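PDB 3ZID: Tubulin/ftsz, gtpase from Methanosaeta thermophila, which binds GTP and probably helps control cell shape as an archaeal GTPase related to tubulin and FtsZ. Local coordinates for residues 21-26 with 196-201. Numbering follows the deposited sequence.
Sequences NRQAFG and MVAQRL
Gln23 reaches from helix 10-30 to Ala198 and Gln199 on helix 186-210, joining two helices of the tubulin/FtsZ fold: the first follows the opening strand of the Rossmann-like GTPase domain, the second carries the GTP-binding Asn194 and runs between that domain and the four-stranded sheet that follows. The glutamine carries the whole contact from its side. With CG anti to the carbonyl carbon (chi1 -61°) and an extended chain beyond it, the amide is laid against the backbone of the second helix, and the CA atoms of Gln23 and Gln199 stay 7.4 Å apart. Its two ends meet different groups. NE2 rests 3.7 Å from the methyl CB of Ala198, while OE1 sits 3.3 Å from Gln199 CA and 3.7 Å from Gln199 CB.

The packed side is that of Ala198, a buried residue whose methyl also touches Ala19 and Val20, about one turn before Gln23 on helix 10-30. The Ala198 side chain lies about 10 Å from the bound GDP. Gln199 forms the more open side. It is partly exposed, and after the close touch at CA and CB its chain, with CG anti to the backbone N (chi1 -170°), leads away from Gln23 and touches Tyr236 of strand 232-238. The area buried between the segments is small, 115 Å² in all.

The polar anchoring comes from Thr195, the residue just before 196-201 on the same helix. Thr195 O accepts a hydrogen bond from Gln23 NE2, which helps fix how the amide is turned; Arg22 NH2 adds a second link through Thr195 OG1. With NE2 held on Thr195 O, OE1 is left over Gln199, but at 3.4 Å from Gln199 N it meets that amide at too poor an angle to bond.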
loop_
_atom_site.group_PDB
_atom_site.type_symbol
_atom_site.label_atom_id
_atom_site.label_comp_id
_atom_site.label_asym_id
_atom_site.label_seq_id
_atom_site.Cartn_x
_atom_site.Cartn_y
_atom_site.Cartn_z
ATOM N N ASN A 21 4.655 -14.246 -3.750
ATOM C CA ASN A 21 4.824 -15.686 -3.879
ATOM C C ASN A 21 5.849 -16.044 -4.948
ATOM O O ASN A 21 6.658 -16.969 -4.768
ATOM C CB ASN A 21 3.477 -16.362 -4.172
ATOM C CG ASN A 21 2.590 -16.441 -2.940
ATOM O OD1 ASN A 21 3.079 -16.614 -1.830
ATOM N ND2 ASN A 21 1.287 -16.286 -3.128
ATOM N N ARG A 22 5.819 -15.298 -6.049
ATOM C CA ARG A 22 6.771 -15.487 -7.135
ATOM C C ARG A 22 8.205 -15.391 -6.602
ATOM O O ARG A 22 8.996 -16.334 -6.710
ATOM C CB ARG A 22 6.551 -14.446 -8.243
ATOM C CG ARG A 22 7.335 -14.749 -9.526
ATOM C CD ARG A 22 7.243 -13.609 -10.541
ATOM N NE ARG A 22 8.004 -12.439 -10.104
ATOM C CZ ARG A 22 7.498 -11.222 -9.952
ATOM N NH1 ARG A 22 6.200 -10.991 -10.192
ATOM N NH2 ARG A 22 8.289 -10.233 -9.559
ATOM N N GLN A 23 8.504 -14.262 -5.974
ATOM C CA GLN A 23 9.845 -13.971 -5.515
ATOM C C GLN A 23 10.253 -14.865 -4.354
ATOM O O GLN A 23 11.442 -15.165 -4.178
ATOM C CB GLN A 23 9.951 -12.499 -5.132
ATOM C CG GLN A 23 9.664 -11.576 -6.295
ATOM C CD GLN A 23 9.870 -10.130 -5.947
ATOM O OE1 GLN A 23 10.527 -9.796 -4.958
ATOM N NE2 GLN A 23 9.251 -9.257 -6.724
ATOM N N ALA A 24 9.260 -15.287 -3.571
ATOM C CA ALA A 24 9.479 -16.148 -2.407
ATOM C C ALA A 24 10.027 -17.516 -2.800
ATOM O O ALA A 24 10.796 -18.126 -2.045
ATOM C CB ALA A 24 8.180 -16.299 -1.596
ATOM N N PHE A 25 9.617 -18.002 -3.970
ATOM C CA PHE A 25 10.148 -19.255 -4.518
ATOM C C PHE A 25 11.663 -19.198 -4.724
ATOM O O PHE A 25 12.362 -20.187 -4.513
ATOM C CB PHE A 25 9.467 -19.623 -5.838
ATOM C CG PHE A 25 8.013 -19.945 -5.702
ATOM C CD1 PHE A 25 7.464 -20.229 -4.463
ATOM C CD2 PHE A 25 7.194 -19.983 -6.818
ATOM C CE1 PHE A 25 6.122 -20.535 -4.338
ATOM C CE2 PHE A 25 5.851 -20.289 -6.702
ATOM C CZ PHE A 25 5.315 -20.566 -5.461
ATOM N N GLY A 26 12.159 -18.041 -5.142
ATOM C CA GLY A 26 13.582 -17.862 -5.356
ATOM C C GLY A 26 14.331 -17.784 -4.040
ATOM O O GLY A 26 15.432 -18.318 -3.907
ATOM N N MET A 196 8.353 -4.271 -7.203
ATOM C CA MET A 196 9.032 -3.410 -6.233
ATOM C C MET A 196 8.414 -3.545 -4.852
ATOM O O MET A 196 9.128 -3.551 -3.851
ATOM C CB MET A 196 8.987 -1.932 -6.671
ATOM C CG MET A 196 9.741 -1.632 -7.953
ATOM S SD MET A 196 9.486 0.051 -8.530
ATOM C CE MET A 196 10.231 0.972 -7.197
ATOM N N VAL A 197 7.085 -3.649 -4.794
ATOM C CA VAL A 197 6.414 -3.765 -3.504
ATOM C C VAL A 197 6.800 -5.086 -2.866
ATOM O O VAL A 197 7.223 -5.133 -1.728
ATOM C CB VAL A 197 4.874 -3.723 -3.629
ATOM C CG1 VAL A 197 4.235 -3.935 -2.243
ATOM C CG2 VAL A 197 4.429 -2.375 -4.207
ATOM N N ALA A 198 6.651 -6.160 -3.631
ATOM C CA ALA A 198 6.956 -7.498 -3.157
ATOM C C ALA A 198 8.410 -7.607 -2.690
ATOM O O ALA A 198 8.707 -8.222 -1.671
ATOM C CB ALA A 198 6.654 -8.506 -4.242
ATOM N N GLN A 199 9.316 -7.008 -3.447
ATOM C CA GLN A 199 10.735 -7.077 -3.112
ATOM C C GLN A 199 10.977 -6.438 -1.761
ATOM O O GLN A 199 11.639 -7.016 -0.887
ATOM C CB GLN A 199 11.544 -6.339 -4.161
ATOM C CG GLN A 199 13.036 -6.527 -4.070
ATOM C CD GLN A 199 13.735 -5.926 -5.288
ATOM O OE1 GLN A 199 13.249 -4.952 -5.881
ATOM N NE2 GLN A 199 14.860 -6.511 -5.675
ATOM N N ARG A 200 10.383 -5.267 -1.570
ATOM C CA ARG A 200 10.528 -4.555 -0.316
ATOM C C ARG A 200 9.875 -5.270 0.860
ATOM O O ARG A 200 10.470 -5.333 1.919
ATOM C CB ARG A 200 10.015 -3.119 -0.447
ATOM C CG ARG A 200 10.999 -2.246 -1.215
ATOM C CD ARG A 200 10.336 -1.085 -1.921
ATOM N NE ARG A 200 11.069 -0.712 -3.133
ATOM C CZ ARG A 200 11.377 0.532 -3.463
ATOM N NH1 ARG A 200 11.034 1.552 -2.671
ATOM N NH2 ARG A 200 12.049 0.758 -4.577
ATOM N N LEU A 201 8.696 -5.867 0.665
ATOM C CA LEU A 201 8.007 -6.549 1.762
ATOM C C LEU A 201 8.777 -7.790 2.208
ATOM O O LEU A 201 8.862 -8.095 3.398
ATOM C CB LEU A 201 6.592 -6.970 1.353
ATOM C CG LEU A 201 5.522 -5.877 1.193
ATOM C CD1 LEU A 201 4.185 -6.514 0.768
ATOM C CD2 LEU A 201 5.383 -5.071 2.470
#